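Local atomic coordinates of isomaltodextranase (Arthrobacter globiformis, PDB entry 5AWO), a protein that hydrolyses alpha-1,6-glucosidic linkages in dextran-type polysaccharides, releasing successive isomaltose units from the non-reducing chain ends. Residues Asn126-His131 with Ser231-Ala236; Val148-Leu153 with Lys180-Gly185; Phe159-Ile164 with Leu203-Asp208; Leu172-Ser177 with Tyr226-Ser231. All coordinates share one frame; numbering follows the deposited sequence.

Contact 1: Asn126-His131 with Ser231-Ala236; sequences NPLWVH and SWINEA
Pro127 and Ile233 make the close half of this contact, in which the loop leaving strand 120-124 of the TIM barrel meets the outer helix 223-237. The proline ring lies across the isoleucine side chain at about a right angle, with Pro127 CG 3.8 Å from Ile233 CD1 and 3.9 Å from Ile233 CG1. Ile233 sets CG1 opposite its carbonyl carbon and continues extended (chi2 165°), which carries the delta methyl out from the helix to meet the ring. The second half is looser: Leu128 CD1 stays 4.4 Å from Ile233 CD1, and the leucine packs also on Val183 of helix 179-192. The side of the helix turned from the loop is the open one: Glu235 is exposed, Ser231 and Asn234 partly so; Glu235 OE1 accepts from Gln184 NE2. The loop end is close to the catalytic centre: Asn126 ND2 bonds the backbone O of Asp201, the probable nucleophile. That same asparagine holds the turn that presents Pro127, because in an Asx turn its OD1 accepts from Leu128 N at 2.9 Å, nearly straight at 163° and tilted 24° from the carbonyl plane.

Contact 2: Val148-Leu153 with Lys180-Gly185; sequences VKIADL and KEYVQG
Tyr182 offers its ring to two methyl groups, one from Leu153 and one from Ile150, and each arrives at its own angle. Leu153 CD1 sits over one face, toward the inner end of the ring, 3.5 Å from Tyr182 CD1 and 3.6 Å from Tyr182 CG. Ile150 comes in at about a right angle to the tyrosine side chain, and its CD1 meets Tyr182 CD1 at 4.0 Å, obliquely to the ring. The ring stands clear of its helix because CG is anti to the backbone N (chi1 174°), which sends the aromatic group out toward the 148-153 loop. At the far end the hydroxyl bonds Trp129 O, so the buried OH has a partner while the carbon skeleton takes the methyls. With an alanine here, Leu153 CD1 and Ile150 CD1 would probably face a gap and Trp129 O would be left without this donor. The loop keeps its shape through Asp152 OD2, which takes Lys149 NZ at 2.6 Å on its syn lone pair, in a salt bridge, and Lys149 N at 2.9 Å from above the carboxylate plane. The contact thus pins a short 3-10 turn, residues 150-152, to barrel helix 179-192. Around it, Val142 of strand 141-142 packs on Val148, Ile150 and Leu153, Val130 of strand 129-131 touches both Ile150 and Tyr182, and Leu172 of strand 169-172 lies against Leu153.

Contact 3: Phe159-Ile164 with Leu203-Asp208; sequences FFARDI and LSWYED
Asp208 OD1, gripped by both His249 NE2 and the backbone N of Arg210, stands at the last residue of the short helix 203-208, from which Trp205 reaches Phe160, Ala161 and Ile164. The six-membered ring of the indole takes all three. Phe160 CE1 approaches Trp205 CE3 to 3.5 Å, the two ring planes inclined at 31°. Ala161 CB meets the indole at its edge, 3.9 Å from Trp205 CZ3, and also lies over the centre of the Phe160 ring. Ile164 crosses the indole at about a right angle and brings CD1 to 3.9 Å from Trp205 CH2; its CG1, between the backbone N and the carbonyl carbon (chi1 55°), turns that methyl onto the indole. A type II turn from Phe159 to Arg162 sets Phe160 and Ala161 side by side, Ile164 following. Replacing Trp205 with a leucine would probably leave Asp211 OD2 without its NE1 donor and open a gap beside Phe160. The chemistry is apolar across the contact, with the one polar indole atom bonded to Asp211 elsewhere, which is consistent with an aromatic wall beside the active site: the Phe160 side chain lies about 7 Å from that of Asp201, the probable nucleophile.

Contact 4: Leu172-Ser177 with Tyr226-Ser231; sequences LDVTKS and YELALS
Val174 alone carries one whole side of this contact, using both of its methyls against two successive residues of helix 223-237. Val174 CG2 faces Leu228 CD2 at 4.3 Å, and Val174 CG1 faces the lone methyl of Ala229, its CB 4.4 Å away. The valine CG1 stands anti to the carbonyl carbon (chi1 -57°) and CG2 between that carbon and the backbone N, giving each partner one methyl. These are loose van der Waals distances, and the small alanine probably helps the backbones come to 7.1 Å between the CA atoms of Val174 and Ala229. The leucine is partly exposed, while Val174 and Ala229 are buried and share Leu128 as a further neighbour; Val174 also packs on Tyr206 of helix 203-208 and on Asn225 and Trp232 of helix 223-237. What presents the valine is a type I turn from Asp173 to Lys176, tied up by the aspartate. Asp173 OD1 receives Thr175 OG1 at 2.7 Å and Thr175 N at 3.0 Å, both from the same face of the carboxylate, the second bond forming an Asx turn. The other oxygen, Asp173 OD2, takes Lys176 NZ at 2.8 Å on its anti side in a salt bridge. On the helix, Ser231 OG donates back to Leu228 O at 2.7 Å. These polar groups thus bond within their own segments, and between the two segments only methyls meet, which suggests a fit set by shape rather than by charge.

How the contacts relate
The four contacts lie on the same side of the chain's centre, in the TIM barrel. Contacts 1 and 4 share helix 223-237 and Ser231, their centres 8 Å apart; contact 2 lies about 10 Å from each, centre to centre. Contact 3 stands about 15 Å from contacts 1 and 4, between centres, and joins them through Tyr206, which packs on Leu128 and Val174. The loop closed by contact 1 encloses the other three, which interleave. Backbone bonds tie contact 4 to its neighbours: Leu128 O meets Leu172 N, beside the small sheet of strands 129-131 and 169-172, and Leu153 O meets Asp173 N. Together they fasten the excursion after strand 120-124 to helices 179-192, 203-208 and 223-237; only contacts 1 and 3 come near the probable nucleophile.

Contact 1: Asn126-His131 with Ser231-Ala236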
# COMPACT_ATOMS: atom_id res chain seq x y z
N ASN A 126 3.78 -6.63 -17.27
CA ASN A 126 3.55 -5.23 -17.58
C ASN A 126 2.81 -5.20 -18.92
O ASN A 126 3.37 -5.63 -19.92
CB ASN A 126 4.87 -4.46 -17.64
CG ASN A 126 4.68 -2.97 -17.82
OD1 ASN A 126 3.73 -2.55 -18.51
ND2 ASN A 126 5.53 -2.15 -17.20
N PRO A 127 1.57 -4.69 -18.93
CA PRO A 127 0.77 -4.77 -20.17
C PRO A 127 1.19 -3.77 -21.23
O PRO A 127 0.55 -3.74 -22.31
CB PRO A 127 -0.63 -4.52 -19.68
CG PRO A 127 -0.44 -3.59 -18.52
CD PRO A 127 0.81 -4.06 -17.84
N LEU A 128 2.25 -2.99 -20.99
CA LEU A 128 2.88 -2.22 -22.04
C LEU A 128 4.04 -2.94 -22.72
O LEU A 128 4.70 -2.38 -23.60
CB LEU A 128 3.30 -0.82 -21.56
CG LEU A 128 2.15 0.16 -21.88
CD1 LEU A 128 1.00 0.00 -20.93
CD2 LEU A 128 2.64 1.59 -21.85
N TRP A 129 4.30 -4.18 -22.32
CA TRP A 129 5.24 -5.02 -23.02
C TRP A 129 4.53 -5.64 -24.20
O TRP A 129 3.39 -6.14 -24.06
CB TRP A 129 5.85 -6.13 -22.14
CG TRP A 129 6.93 -5.66 -21.20
CD1 TRP A 129 7.82 -4.66 -21.41
CD2 TRP A 129 7.22 -6.20 -19.92
NE1 TRP A 129 8.66 -4.54 -20.31
CE2 TRP A 129 8.30 -5.46 -19.38
CE3 TRP A 129 6.68 -7.24 -19.17
CZ2 TRP A 129 8.85 -5.74 -18.13
CZ3 TRP A 129 7.19 -7.50 -17.91
CH2 TRP A 129 8.27 -6.75 -17.40
N VAL A 130 5.21 -5.66 -25.34
CA VAL A 130 4.73 -6.35 -26.53
C VAL A 130 5.84 -7.29 -26.98
O VAL A 130 6.95 -6.83 -27.30
CB VAL A 130 4.39 -5.34 -27.64
CG1 VAL A 130 3.71 -6.05 -28.79
CG2 VAL A 130 3.51 -4.20 -27.13
N HIS A 131 5.58 -8.59 -27.01
CA HIS A 131 6.66 -9.52 -27.31
C HIS A 131 7.06 -9.44 -28.78
O HIS A 131 6.20 -9.40 -29.66
CB HIS A 131 6.31 -10.96 -26.96
CG HIS A 131 7.52 -11.80 -26.72
ND1 HIS A 131 8.37 -12.21 -27.73
CD2 HIS A 131 8.12 -12.17 -25.56
CE1 HIS A 131 9.38 -12.88 -27.21
NE2 HIS A 131 9.26 -12.85 -25.89
N SER A 231 -3.74 5.19 -16.43
CA SER A 231 -5.20 5.35 -16.36
C SER A 231 -5.93 4.20 -17.05
O SER A 231 -6.93 3.68 -16.55
CB SER A 231 -5.67 6.70 -16.91
OG SER A 231 -5.52 6.82 -18.33
N TRP A 232 -5.36 3.72 -18.15
CA TRP A 232 -5.96 2.60 -18.85
C TRP A 232 -5.95 1.32 -18.00
O TRP A 232 -6.91 0.55 -17.95
CB TRP A 232 -5.19 2.31 -20.13
CG TRP A 232 -5.32 3.34 -21.22
CD1 TRP A 232 -6.23 4.36 -21.30
CD2 TRP A 232 -4.50 3.45 -22.38
NE1 TRP A 232 -6.04 5.07 -22.46
CE2 TRP A 232 -4.98 4.53 -23.14
CE3 TRP A 232 -3.43 2.71 -22.87
CZ2 TRP A 232 -4.40 4.89 -24.36
CZ3 TRP A 232 -2.85 3.08 -24.08
CH2 TRP A 232 -3.35 4.15 -24.80
N ILE A 233 -4.81 1.08 -17.35
CA ILE A 233 -4.63 -0.10 -16.49
C ILE A 233 -5.62 -0.09 -15.30
O ILE A 233 -6.28 -1.09 -15.02
CB ILE A 233 -3.16 -0.17 -16.00
CG1 ILE A 233 -2.20 -0.44 -17.17
CG2 ILE A 233 -2.98 -1.21 -14.91
CD1 ILE A 233 -0.73 -0.17 -16.87
N ASN A 234 -5.71 1.06 -14.66
CA ASN A 234 -6.64 1.27 -13.55
C ASN A 234 -8.07 0.94 -13.98
O ASN A 234 -8.74 0.12 -13.38
CB ASN A 234 -6.50 2.73 -13.10
CG ASN A 234 -7.50 3.17 -12.06
OD1 ASN A 234 -8.23 2.39 -11.47
ND2 ASN A 234 -7.52 4.48 -11.86
N GLU A 235 -8.52 1.57 -15.06
CA GLU A 235 -9.87 1.32 -15.53
C GLU A 235 -10.12 -0.16 -15.84
O GLU A 235 -11.16 -0.72 -15.48
CB GLU A 235 -10.15 2.18 -16.77
CG GLU A 235 -11.55 1.98 -17.34
CD GLU A 235 -11.86 2.86 -18.55
OE1 GLU A 235 -11.03 2.92 -19.48
OE2 GLU A 235 -12.94 3.49 -18.58
N ALA A 236 -9.19 -0.81 -16.53
CA ALA A 236 -9.34 -2.19 -16.89
C ALA A 236 -9.28 -3.16 -15.70
O ALA A 236 -9.91 -4.22 -15.71
CB ALA A 236 -8.31 -2.56 -17.92

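Contact 2: Val148-Leu153 with Lys180-Gly185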
# COMPACT_ATOMS: atom_id res chain seq x y z
N VAL A 148 -5.77 -3.58 -36.52
CA VAL A 148 -4.46 -3.25 -35.95
C VAL A 148 -3.69 -4.53 -35.69
O VAL A 148 -4.03 -5.31 -34.80
CB VAL A 148 -4.58 -2.43 -34.66
CG1 VAL A 148 -3.20 -2.02 -34.14
CG2 VAL A 148 -5.44 -1.19 -34.87
N LYS A 149 -2.63 -4.78 -36.45
CA LYS A 149 -1.73 -5.90 -36.16
C LYS A 149 -0.94 -5.56 -34.90
O LYS A 149 -0.70 -4.39 -34.62
CB LYS A 149 -0.76 -6.12 -37.31
CG LYS A 149 -1.42 -6.58 -38.60
CD LYS A 149 -0.45 -6.58 -39.77
CE LYS A 149 0.13 -5.20 -40.04
NZ LYS A 149 -0.92 -4.16 -40.31
N ILE A 150 -0.54 -6.58 -34.16
CA ILE A 150 0.35 -6.34 -33.00
C ILE A 150 1.60 -5.58 -33.45
O ILE A 150 2.09 -4.70 -32.76
CB ILE A 150 0.64 -7.64 -32.27
CG1 ILE A 150 -0.65 -8.29 -31.76
CG2 ILE A 150 1.59 -7.39 -31.10
CD1 ILE A 150 -1.55 -7.38 -30.97
N ALA A 151 2.06 -5.88 -34.68
CA ALA A 151 3.18 -5.18 -35.29
C ALA A 151 3.01 -3.66 -35.39
O ALA A 151 4.01 -2.94 -35.40
CB ALA A 151 3.45 -5.73 -36.68
N ASP A 152 1.76 -3.20 -35.47
CA ASP A 152 1.40 -1.80 -35.63
C ASP A 152 1.40 -1.01 -34.30
O ASP A 152 1.07 0.16 -34.27
CB ASP A 152 -0.01 -1.68 -36.28
CG ASP A 152 -0.10 -2.32 -37.68
OD1 ASP A 152 0.90 -2.33 -38.42
OD2 ASP A 152 -1.19 -2.81 -38.05
N LEU A 153 1.78 -1.67 -33.20
CA LEU A 153 1.75 -1.05 -31.86
C LEU A 153 3.09 -0.51 -31.36
O LEU A 153 3.15 0.07 -30.28
CB LEU A 153 1.28 -2.10 -30.84
CG LEU A 153 -0.17 -2.55 -31.00
CD1 LEU A 153 -0.45 -3.64 -29.97
CD2 LEU A 153 -1.15 -1.40 -30.87
N LYS A 180 -4.92 1.45 -26.62
CA LYS A 180 -5.79 1.31 -25.45
C LYS A 180 -6.43 -0.07 -25.40
O LYS A 180 -6.48 -0.72 -24.35
CB LYS A 180 -6.86 2.41 -25.41
CG LYS A 180 -7.76 2.38 -24.17
CD LYS A 180 -8.72 3.58 -24.11
CE LYS A 180 -9.64 3.57 -22.89
NZ LYS A 180 -10.40 4.86 -22.81
N GLU A 181 -6.96 -0.52 -26.53
CA GLU A 181 -7.61 -1.81 -26.58
C GLU A 181 -6.63 -2.93 -26.23
O GLU A 181 -6.99 -3.89 -25.58
CB GLU A 181 -8.22 -2.05 -27.99
CG GLU A 181 -9.42 -1.15 -28.32
CD GLU A 181 -9.07 0.13 -29.04
OE1 GLU A 181 -7.91 0.62 -28.97
OE2 GLU A 181 -10.01 0.70 -29.70
N TYR A 182 -5.40 -2.80 -26.70
CA TYR A 182 -4.35 -3.80 -26.39
C TYR A 182 -4.07 -3.82 -24.88
O TYR A 182 -4.16 -4.88 -24.26
CB TYR A 182 -3.08 -3.50 -27.16
CG TYR A 182 -1.95 -4.41 -26.76
CD1 TYR A 182 -1.76 -5.63 -27.38
CD2 TYR A 182 -1.06 -4.03 -25.77
CE1 TYR A 182 -0.70 -6.47 -27.03
CE2 TYR A 182 0.01 -4.86 -25.41
CZ TYR A 182 0.16 -6.07 -26.03
OH TYR A 182 1.24 -6.91 -25.72
N VAL A 183 -3.81 -2.66 -24.30
CA VAL A 183 -3.46 -2.58 -22.87
C VAL A 183 -4.62 -3.06 -22.00
O VAL A 183 -4.46 -3.90 -21.09
CB VAL A 183 -3.02 -1.17 -22.47
CG1 VAL A 183 -2.83 -1.03 -20.96
CG2 VAL A 183 -1.73 -0.78 -23.18
N GLN A 184 -5.81 -2.52 -22.28
CA GLN A 184 -6.94 -2.90 -21.46
C GLN A 184 -7.32 -4.35 -21.63
O GLN A 184 -7.69 -5.01 -20.66
CB GLN A 184 -8.12 -1.98 -21.72
CG GLN A 184 -7.82 -0.56 -21.33
CD GLN A 184 -9.04 0.31 -21.17
OE1 GLN A 184 -9.90 0.34 -22.06
NE2 GLN A 184 -9.13 1.02 -20.06
N GLY A 185 -7.26 -4.86 -22.85
CA GLY A 185 -7.45 -6.27 -23.09
C GLY A 185 -6.46 -7.16 -22.34
O GLY A 185 -6.82 -8.26 -21.92

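Contact 3: Phe159-Ile164 with Leu203-Asp208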
# COMPACT_ATOMS: atom_id res chain seq x y z
N PHE A 159 12.94 -1.26 -27.79
CA PHE A 159 12.96 -2.44 -26.93
C PHE A 159 13.11 -2.06 -25.47
O PHE A 159 13.83 -1.10 -25.11
CB PHE A 159 14.12 -3.38 -27.27
CG PHE A 159 13.96 -4.03 -28.60
CD1 PHE A 159 12.97 -4.98 -28.83
CD2 PHE A 159 14.79 -3.69 -29.64
CE1 PHE A 159 12.81 -5.57 -30.08
CE2 PHE A 159 14.65 -4.30 -30.89
CZ PHE A 159 13.67 -5.23 -31.10
N PHE A 160 12.38 -2.79 -24.65
CA PHE A 160 12.66 -2.81 -23.22
C PHE A 160 14.13 -3.16 -23.01
O PHE A 160 14.63 -4.15 -23.56
CB PHE A 160 11.76 -3.86 -22.56
CG PHE A 160 12.16 -4.22 -21.16
CD1 PHE A 160 12.09 -3.28 -20.15
CD2 PHE A 160 12.61 -5.47 -20.88
CE1 PHE A 160 12.47 -3.61 -18.85
CE2 PHE A 160 13.00 -5.82 -19.60
CZ PHE A 160 12.93 -4.88 -18.59
N ALA A 161 14.82 -2.35 -22.20
CA ALA A 161 16.23 -2.58 -21.86
C ALA A 161 17.17 -2.53 -23.06
O ALA A 161 18.24 -3.12 -23.02
CB ALA A 161 16.40 -3.88 -21.08
N ARG A 162 16.75 -1.83 -24.11
CA ARG A 162 17.52 -1.73 -25.36
C ARG A 162 19.00 -1.45 -25.11
O ARG A 162 19.87 -2.06 -25.73
CB ARG A 162 16.92 -0.60 -26.18
CG ARG A 162 17.63 -0.23 -27.47
CD ARG A 162 16.99 1.01 -28.06
NE ARG A 162 17.28 2.21 -27.27
CZ ARG A 162 16.79 3.42 -27.48
NH1 ARG A 162 15.94 3.64 -28.47
NH2 ARG A 162 17.14 4.43 -26.69
N ASP A 163 19.29 -0.53 -24.20
CA ASP A 163 20.66 -0.05 -24.09
C ASP A 163 21.57 -0.97 -23.29
O ASP A 163 22.78 -0.76 -23.29
CB ASP A 163 20.68 1.37 -23.55
CG ASP A 163 19.90 2.32 -24.41
OD1 ASP A 163 20.05 2.27 -25.66
OD2 ASP A 163 19.13 3.12 -23.89
N ILE A 164 21.01 -1.99 -22.65
CA ILE A 164 21.80 -3.00 -21.97
C ILE A 164 21.60 -4.37 -22.61
O ILE A 164 21.79 -5.42 -21.98
CB ILE A 164 21.53 -3.00 -20.44
CG1 ILE A 164 20.05 -3.17 -20.11
CG2 ILE A 164 22.06 -1.71 -19.83
CD1 ILE A 164 19.82 -3.53 -18.66
N LEU A 203 8.31 0.17 -14.41
CA LEU A 203 7.56 1.37 -14.74
C LEU A 203 8.45 2.56 -15.08
O LEU A 203 8.23 3.28 -16.06
CB LEU A 203 6.63 1.71 -13.57
CG LEU A 203 5.45 0.77 -13.43
CD1 LEU A 203 4.78 0.97 -12.08
CD2 LEU A 203 4.46 0.96 -14.58
N SER A 204 9.47 2.78 -14.26
CA SER A 204 10.37 3.90 -14.42
C SER A 204 11.17 3.79 -15.70
O SER A 204 11.46 4.79 -16.37
CB SER A 204 11.30 4.01 -13.20
OG SER A 204 12.00 2.80 -12.92
N TRP A 205 11.50 2.56 -16.08
CA TRP A 205 12.21 2.34 -17.35
C TRP A 205 11.34 2.71 -18.56
O TRP A 205 11.84 3.35 -19.49
CB TRP A 205 12.72 0.92 -17.46
CG TRP A 205 13.81 0.55 -16.48
CD1 TRP A 205 14.09 1.14 -15.28
CD2 TRP A 205 14.77 -0.51 -16.65
NE1 TRP A 205 15.16 0.50 -14.70
CE2 TRP A 205 15.59 -0.51 -15.51
CE3 TRP A 205 15.02 -1.45 -17.66
CZ2 TRP A 205 16.65 -1.42 -15.34
CZ3 TRP A 205 16.07 -2.35 -17.50
CH2 TRP A 205 16.87 -2.33 -16.35
N TYR A 206 10.07 2.34 -18.54
CA TYR A 206 9.11 2.89 -19.54
C TYR A 206 9.07 4.43 -19.51
O TYR A 206 9.20 5.09 -20.55
CB TYR A 206 7.70 2.33 -19.31
CG TYR A 206 6.69 3.01 -20.19
CD1 TYR A 206 6.53 2.62 -21.52
CD2 TYR A 206 5.91 4.05 -19.72
CE1 TYR A 206 5.62 3.26 -22.34
CE2 TYR A 206 5.01 4.70 -20.54
CZ TYR A 206 4.88 4.30 -21.85
OH TYR A 206 3.95 4.98 -22.64
N GLU A 207 8.89 5.00 -18.34
CA GLU A 207 8.61 6.45 -18.22
C GLU A 207 9.73 7.33 -18.76
O GLU A 207 9.48 8.20 -19.62
CB GLU A 207 8.29 6.82 -16.77
CG GLU A 207 7.94 8.30 -16.60
CD GLU A 207 7.41 8.70 -15.25
OE1 GLU A 207 7.58 7.96 -14.26
OE2 GLU A 207 6.82 9.81 -15.18
N ASP A 208 10.95 7.14 -18.25
CA ASP A 208 12.05 7.99 -18.75
C ASP A 208 13.30 7.24 -19.21
O ASP A 208 14.29 7.86 -19.56
CB ASP A 208 12.35 9.13 -17.76
CG ASP A 208 13.05 8.66 -16.54
OD1 ASP A 208 13.28 7.44 -16.44
OD2 ASP A 208 13.35 9.53 -15.70

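Contact 4: Leu172-Ser177 with Tyr226-Ser231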
# COMPACT_ATOMS: atom_id res chain seq x y z
N LEU A 172 5.31 -0.69 -25.72
CA LEU A 172 4.17 -0.21 -26.49
C LEU A 172 4.25 1.26 -26.76
O LEU A 172 4.64 2.02 -25.90
CB LEU A 172 2.89 -0.51 -25.70
CG LEU A 172 1.59 0.10 -26.23
CD1 LEU A 172 1.25 -0.60 -27.52
CD2 LEU A 172 0.48 -0.04 -25.21
N ASP A 173 3.88 1.68 -27.98
CA ASP A 173 3.69 3.08 -28.29
C ASP A 173 2.22 3.44 -28.08
O ASP A 173 1.36 3.12 -28.90
CB ASP A 173 4.10 3.38 -29.73
CG ASP A 173 3.94 4.85 -30.07
OD1 ASP A 173 3.48 5.66 -29.25
OD2 ASP A 173 4.30 5.17 -31.22
N VAL A 174 1.94 4.10 -26.96
CA VAL A 174 0.56 4.44 -26.59
C VAL A 174 -0.11 5.45 -27.52
O VAL A 174 -1.33 5.67 -27.41
CB VAL A 174 0.42 4.88 -25.10
CG1 VAL A 174 0.94 3.81 -24.17
CG2 VAL A 174 1.12 6.21 -24.85
N THR A 175 0.66 6.07 -28.41
CA THR A 175 0.08 6.99 -29.41
C THR A 175 -0.44 6.24 -30.65
O THR A 175 -1.07 6.86 -31.51
CB THR A 175 1.09 8.08 -29.83
OG1 THR A 175 2.11 7.52 -30.68
CG2 THR A 175 1.72 8.75 -28.62
N LYS A 176 -0.18 4.94 -30.77
CA LYS A 176 -0.63 4.18 -31.94
C LYS A 176 -2.08 3.78 -31.84
O LYS A 176 -2.59 3.44 -30.75
CB LYS A 176 0.19 2.90 -32.08
CG LYS A 176 1.63 3.13 -32.47
CD LYS A 176 1.77 3.43 -33.96
CE LYS A 176 3.23 3.35 -34.42
NZ LYS A 176 4.04 4.50 -33.95
N SER A 177 -2.78 3.74 -32.97
CA SER A 177 -4.15 3.24 -32.95
C SER A 177 -4.15 1.81 -32.44
O SER A 177 -3.29 1.01 -32.81
CB SER A 177 -4.77 3.29 -34.35
OG SER A 177 -6.16 3.11 -34.28
N TYR A 226 2.92 8.04 -19.70
CA TYR A 226 2.90 7.26 -18.46
C TYR A 226 1.59 7.43 -17.71
O TYR A 226 0.97 6.44 -17.28
CB TYR A 226 4.06 7.73 -17.58
CG TYR A 226 4.23 7.02 -16.26
CD1 TYR A 226 4.57 5.68 -16.21
CD2 TYR A 226 4.08 7.69 -15.06
CE1 TYR A 226 4.75 5.03 -15.01
CE2 TYR A 226 4.27 7.05 -13.85
CZ TYR A 226 4.61 5.73 -13.82
OH TYR A 226 4.82 5.07 -12.62
N GLU A 227 1.15 8.67 -17.55
CA GLU A 227 -0.15 8.93 -16.93
C GLU A 227 -1.31 8.29 -17.68
O GLU A 227 -2.23 7.73 -17.09
CB GLU A 227 -0.35 10.43 -16.76
CG GLU A 227 0.60 10.96 -15.70
CD GLU A 227 0.52 12.45 -15.49
OE1 GLU A 227 0.14 13.18 -16.43
OE2 GLU A 227 0.86 12.86 -14.37
N LEU A 228 -1.27 8.38 -19.00
CA LEU A 228 -2.31 7.79 -19.81
C LEU A 228 -2.34 6.26 -19.66
O LEU A 228 -3.40 5.67 -19.43
CB LEU A 228 -2.06 8.17 -21.27
CG LEU A 228 -3.06 7.65 -22.29
CD1 LEU A 228 -4.42 8.24 -21.99
CD2 LEU A 228 -2.60 8.02 -23.69
N ALA A 229 -1.18 5.64 -19.78
CA ALA A 229 -1.05 4.19 -19.64
C ALA A 229 -1.58 3.71 -18.28
O ALA A 229 -2.34 2.75 -18.21
CB ALA A 229 0.38 3.75 -19.84
N LEU A 230 -1.15 4.37 -17.22
CA LEU A 230 -1.66 4.03 -15.89
C LEU A 230 -3.17 4.15 -15.77
O LEU A 230 -3.81 3.31 -15.15
CB LEU A 230 -0.96 4.81 -14.79
CG LEU A 230 0.51 4.49 -14.53
CD1 LEU A 230 1.00 5.40 -13.42
CD2 LEU A 230 0.75 3.01 -14.24
N SER A 231 -3.74 5.19 -16.43
CA SER A 231 -5.20 5.35 -16.36
C SER A 231 -5.93 4.20 -17.05
O SER A 231 -6.93 3.68 -16.55
CB SER A 231 -5.67 6.70 -16.91
OG SER A 231 -5.52 6.82 -18.33